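Local coordinates for periplasmic binding protein/LacI transcriptional regulator (PDB 4YLE) that probably binds a simple sugar in the periplasm and hands it to an ABC transporter, as a solute-binding protein of the LacI-related periplasmic family, at residues A[94-99]-A[116-121]; A[149-154]-A[187-192]. All coordinates share one frame; numbering follows the deposited sequence.

Contact 1: residues A[94-99]-A[116-121]; sequences DAIVLA and AGIIVV
Ile96 is stitched to Ile119 and Val121 by its own backbone, its N-H and C=O both turned to the same neighbouring strand. Strands 95-98 and 119-121 run parallel as the two arms of a beta-alpha-beta crossover, joined by helix 107-115, in the N-terminal alpha/beta lobe of a periplasmic binding protein fold. The tight part is the middle. Ile96 N donates to Ile119 O at 2.8 Å, and the bonds from Val121 N to Ile96 O and from Leu98 N to Val121 O are of similar length. Val120 CA closes in on the same Ile96 O at 3.2 Å, so that carbonyl takes one N-H hydrogen bond and a weaker CA-H...O contact.

The apolar side chains sort onto the two faces of the sheet. On one, Ile96 and Val120 lie with Ile118; CG2 of Ile118, anti to its backbone N, rests against Ile96 CG1 at 3.9 Å. Helix 78-90 packs over Ile96 and Ile118, helix 107-115 over Val120. The other face carries Ala95, Ile119, Val97 and Val121, with Ala290 of helix 279-295 against Ala95 and Val121.

Toward Asp94 and Gly117 the pairing slackens. Gly117, at positive phi, is the C' residue of the Schellman motif that ends helix 107-115, and it turns the chain into the strand. CB of Asp94 points away from 116-121, and its OD2 accepts from Lys34 N. The outermost bond at this end, Ile119 N to Asp94 O, stretches to 3.2 Å, with the donor tilted 31° from the carbonyl plane. A water gives one hydrogen bond to that same Asp94 O and another, of 2.8 Å, to Gly117 O.

Contact 2: residues A[149-154]-A[187-192]; sequences GARKVG and QDAMKA
Arg151 reaches across to Asp188 and Ala189, laying its side chain over the backbone of the facing helix. Helices 146-160 and 177-193 pack in the second alpha/beta lobe, where Met190 also touches Val167 and Val197 of the parallel sheet; here their axes come within 8.0 Å and cross at -39°. CG of Arg151 is anti to the backbone N, and the bend at chi2 (65°) brings CD to 3.6 Å from Ala189 N. Beyond it, the guanidinium sits with one face over Asp188 O, while NH2 touches Ala192 CB at 3.7 Å.

Arg151 and Asp188 cross at about a right angle, their guanidinium and carboxylate planes 71° apart. The charged atoms do not meet directly: a water in the guanidinium plane accepts from Arg151 NH1 and donates to Asp188 OD2, the latter at 2.6 Å. Each has its salt bridge to a residue of helix 146-160, Arg151 NE with Asp155 and Asp188 OD2 with Arg147.

Deeper in, the lack of a side chain on Gly154 lets Ala189 CB rest on its backbone, 3.4 Å from Gly154 C. Selenomethionine 190 (Met190) curls its CE back to Gly154 O. With no direct hydrogen bond between the segments, close van der Waals packing of side chains on backbone does the joining, and the Arg151-Asp188 pair, each already in a salt bridge, probably adds only a modest water-mediated attraction.

Contact 1 and contact 2 sit one in each lobe of the two-lobed binding-protein fold. Their centres are 34 Å apart and their nearest atoms about 17 Å, so they do not touch. In sequence, 116-121 is finished well before 149-154 begins. Contact 1 pairs strands inside a sheet; contact 2 packs helices flanking the other sheet. Leu98 of contact 1 has its side chain about 12 Å from the bound unknown ligand, near the site but not lining it. That ligand is unidentified and was modelled as alpha-D-erythrofuranose; sugar binding is inferred from the protein's name and family.

Contact 1: residues A[94-99]-A[116-121]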
loop_
_atom_site.group_PDB
_atom_site.type_symbol
_atom_site.label_atom_id
_atom_site.label_comp_id
_atom_site.label_asym_id
_atom_site.label_seq_id
_atom_site.Cartn_x
_atom_site.Cartn_y
_atom_site.Cartn_z
ATOM N N ASP A 94 -21.539 11.373 1.479
ATOM C CA ASP A 94 -22.212 10.383 2.313
ATOM C C ASP A 94 -21.289 9.298 2.837
ATOM O O ASP A 94 -21.566 8.662 3.853
ATOM C CB ASP A 94 -23.349 9.763 1.516
ATOM C CG ASP A 94 -24.342 10.811 1.075
ATOM O OD1 ASP A 94 -25.021 11.404 1.954
ATOM O OD2 ASP A 94 -24.400 11.066 -0.142
ATOM N N ALA A 95 -20.188 9.085 2.133
ATOM C CA ALA A 95 -19.215 8.120 2.574
ATOM C C ALA A 95 -17.841 8.544 2.109
ATOM O O ALA A 95 -17.711 9.237 1.104
ATOM C CB ALA A 95 -19.556 6.729 2.037
ATOM N N ILE A 96 -16.829 8.115 2.861
ATOM C CA ILE A 96 -15.428 8.331 2.518
ATOM C C ILE A 96 -14.697 7.011 2.592
ATOM O O ILE A 96 -14.771 6.313 3.601
ATOM C CB ILE A 96 -14.738 9.323 3.473
ATOM C CG1 ILE A 96 -15.316 10.717 3.309
ATOM C CG2 ILE A 96 -13.229 9.353 3.187
ATOM C CD1 ILE A 96 -14.864 11.685 4.386
ATOM N N VAL A 97 -14.009 6.674 1.511
ATOM C CA VAL A 97 -13.212 5.476 1.412
ATOM C C VAL A 97 -11.767 5.951 1.399
ATOM O O VAL A 97 -11.361 6.619 0.452
ATOM C CB VAL A 97 -13.528 4.682 0.142
ATOM C CG1 VAL A 97 -12.671 3.452 0.068
ATOM C CG2 VAL A 97 -15.036 4.290 0.113
ATOM N N LEU A 98 -11.025 5.652 2.465
ATOM C CA LEU A 98 -9.748 6.288 2.695
ATOM C C LEU A 98 -8.614 5.263 2.716
ATOM O O LEU A 98 -8.706 4.264 3.438
ATOM C CB LEU A 98 -9.779 7.044 4.025
ATOM C CG LEU A 98 -8.452 7.634 4.515
ATOM C CD1 LEU A 98 -7.988 8.753 3.606
ATOM C CD2 LEU A 98 -8.613 8.104 5.967
ATOM N N ALA A 99 -7.566 5.523 1.915
ATOM C CA ALA A 99 -6.258 4.820 1.992
ATOM C C ALA A 99 -5.261 5.740 2.699
ATOM O O ALA A 99 -4.666 6.603 2.060
ATOM C CB ALA A 99 -5.736 4.454 0.599
ATOM N N ALA A 116 -19.803 13.513 11.984
ATOM C CA ALA A 116 -20.647 14.320 11.094
ATOM C C ALA A 116 -21.594 13.451 10.270
ATOM O O ALA A 116 -22.225 13.926 9.316
ATOM C CB ALA A 116 -19.785 15.169 10.177
ATOM N N GLY A 117 -21.671 12.171 10.622
ATOM C CA GLY A 117 -22.656 11.285 10.036
ATOM C C GLY A 117 -22.212 10.641 8.734
ATOM O O GLY A 117 -23.019 10.027 8.038
ATOM N N ILE A 118 -20.932 10.782 8.400
ATOM C CA ILE A 118 -20.389 10.169 7.192
ATOM C C ILE A 118 -19.926 8.750 7.502
ATOM O O ILE A 118 -19.351 8.497 8.558
ATOM C CB ILE A 118 -19.214 11.013 6.633
ATOM C CG1 ILE A 118 -19.700 12.438 6.324
ATOM C CG2 ILE A 118 -18.600 10.366 5.400
ATOM C CD1 ILE A 118 -18.610 13.394 5.874
ATOM N N ILE A 119 -20.181 7.821 6.588
ATOM C CA ILE A 119 -19.681 6.467 6.731
ATOM C C ILE A 119 -18.241 6.486 6.224
ATOM O O ILE A 119 -17.979 6.960 5.132
ATOM C CB ILE A 119 -20.565 5.440 5.942
ATOM C CG1 ILE A 119 -21.980 5.397 6.548
ATOM C CG2 ILE A 119 -19.948 4.021 5.923
ATOM C CD1 ILE A 119 -22.026 4.947 8.012
ATOM N N VAL A 120 -17.313 5.997 7.033
ATOM C CA VAL A 120 -15.915 5.862 6.599
ATOM C C VAL A 120 -15.508 4.414 6.549
ATOM O O VAL A 120 -15.721 3.677 7.496
ATOM C CB VAL A 120 -14.978 6.614 7.548
ATOM C CG1 VAL A 120 -13.531 6.490 7.084
ATOM C CG2 VAL A 120 -15.422 8.083 7.686
ATOM N N VAL A 121 -14.892 4.030 5.427
ATOM C CA VAL A 121 -14.324 2.721 5.224
ATOM C C VAL A 121 -12.849 2.929 4.953
ATOM O O VAL A 121 -12.481 3.817 4.208
ATOM C CB VAL A 121 -14.977 1.999 4.043
ATOM C CG1 VAL A 121 -14.368 0.640 3.835
ATOM C CG2 VAL A 121 -16.504 1.861 4.261
HETATM O O HOH W 1 -23.684 8.868 5.522
#

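Contact 2: residues A[149-154]-A[187-192]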
loop_
_atom_site.group_PDB
_atom_site.type_symbol
_atom_site.label_atom_id
_atom_site.label_comp_id
_atom_site.label_asym_id
_atom_site.label_seq_id
_atom_site.Cartn_x
_atom_site.Cartn_y
_atom_site.Cartn_z
ATOM N N GLY A 149 1.334 -11.574 2.348
ATOM C CA GLY A 149 1.674 -11.153 1.008
ATOM C C GLY A 149 3.182 -11.065 0.814
ATOM O O GLY A 149 3.720 -11.695 -0.095
ATOM N N ALA A 150 3.854 -10.319 1.687
ATOM C CA ALA A 150 5.306 -10.175 1.626
ATOM C C ALA A 150 5.989 -11.529 1.806
ATOM O O ALA A 150 7.002 -11.778 1.200
ATOM C CB ALA A 150 5.788 -9.178 2.681
ATOM N N ARG A 151 5.405 -12.405 2.622
ATOM C CA ARG A 151 5.971 -13.745 2.850
ATOM C C ARG A 151 5.986 -14.545 1.563
ATOM O O ARG A 151 6.951 -15.264 1.300
ATOM C CB ARG A 151 5.180 -14.495 3.913
ATOM C CG ARG A 151 5.658 -15.958 4.214
ATOM C CD ARG A 151 7.039 -16.001 4.815
ATOM N NE ARG A 151 7.532 -17.382 4.936
ATOM C CZ ARG A 151 7.368 -18.154 6.007
ATOM N NH1 ARG A 151 6.743 -17.697 7.087
ATOM N NH2 ARG A 151 7.841 -19.391 6.003
ATOM N N LYS A 152 4.920 -14.443 0.762
ATOM C CA LYS A 152 4.919 -15.098 -0.552
ATOM C C LYS A 152 6.109 -14.651 -1.410
ATOM O O LYS A 152 6.777 -15.474 -2.033
ATOM C CB LYS A 152 3.632 -14.798 -1.317
ATOM C CG LYS A 152 2.402 -15.503 -0.793
ATOM C CD LYS A 152 1.205 -15.185 -1.671
ATOM C CE LYS A 152 0.010 -16.052 -1.285
ATOM N NZ LYS A 152 -1.063 -16.038 -2.335
ATOM N N VAL A 153 6.324 -13.334 -1.493
ATOM C CA VAL A 153 7.395 -12.760 -2.298
ATOM C C VAL A 153 8.740 -13.193 -1.724
ATOM O O VAL A 153 9.586 -13.687 -2.447
ATOM C CB VAL A 153 7.287 -11.243 -2.353
ATOM C CG1 VAL A 153 8.454 -10.633 -3.149
ATOM C CG2 VAL A 153 5.906 -10.867 -2.974
ATOM N N GLY A 154 8.908 -13.029 -0.421
ATOM C CA GLY A 154 10.120 -13.470 0.249
ATOM C C GLY A 154 10.442 -14.950 0.049
ATOM O O GLY A 154 11.627 -15.321 -0.144
ATOM N N GLN A 187 10.987 -10.501 6.594
ATOM C CA GLN A 187 11.856 -11.062 7.637
ATOM C C GLN A 187 11.505 -12.544 7.885
ATOM O O GLN A 187 12.372 -13.368 8.021
ATOM C CB GLN A 187 11.746 -10.284 8.950
ATOM C CG GLN A 187 12.135 -8.813 8.909
ATOM C CD GLN A 187 13.510 -8.523 9.453
ATOM O OE1 GLN A 187 14.403 -9.372 9.437
ATOM N NE2 GLN A 187 13.686 -7.311 9.950
ATOM N N ASP A 188 10.215 -12.876 7.919
ATOM C CA ASP A 188 9.779 -14.250 8.147
ATOM C C ASP A 188 10.362 -15.181 7.103
ATOM O O ASP A 188 10.847 -16.273 7.413
ATOM C CB ASP A 188 8.250 -14.352 8.080
ATOM C CG ASP A 188 7.531 -13.592 9.209
ATOM O OD1 ASP A 188 8.157 -13.278 10.257
ATOM O OD2 ASP A 188 6.281 -13.383 9.051
ATOM N N ALA A 189 10.298 -14.739 5.849
ATOM C CA ALA A 189 10.792 -15.541 4.733
ATOM C C ALA A 189 12.295 -15.772 4.838
ATOM O O ALA A 189 12.782 -16.902 4.660
ATOM C CB ALA A 189 10.445 -14.857 3.432
HETATM N N MSE A 190 13.026 -14.700 5.127
HETATM C CA MSE A 190 14.476 -14.782 5.225
HETATM C C MSE A 190 14.915 -15.675 6.380
HETATM O O MSE A 190 15.812 -16.502 6.204
HETATM C CB MSE A 190 15.061 -13.388 5.360
HETATM C CG MSE A 190 14.834 -12.525 4.095
HETATM SE SE MSE A 190 15.579 -13.321 2.439
HETATM C CE MSE A 190 13.955 -14.255 1.776
ATOM N N LYS A 191 14.278 -15.526 7.547
ATOM C CA LYS A 191 14.517 -16.434 8.687
ATOM C C LYS A 191 14.309 -17.907 8.343
ATOM O O LYS A 191 15.121 -18.766 8.680
ATOM C CB LYS A 191 13.583 -16.114 9.850
ATOM C CG LYS A 191 13.862 -14.878 10.689
ATOM C CD LYS A 191 12.719 -14.704 11.714
ATOM C CE LYS A 191 12.985 -13.629 12.759
ATOM N NZ LYS A 191 13.603 -12.402 12.201
ATOM N N ALA A 192 13.182 -18.194 7.710
ATOM C CA ALA A 192 12.779 -19.556 7.402
ATOM C C ALA A 192 13.752 -20.225 6.427
ATOM O O ALA A 192 13.875 -21.471 6.387
ATOM C CB ALA A 192 11.396 -19.553 6.825
HETATM O O HOH W 2 5.122 -15.129 7.483
#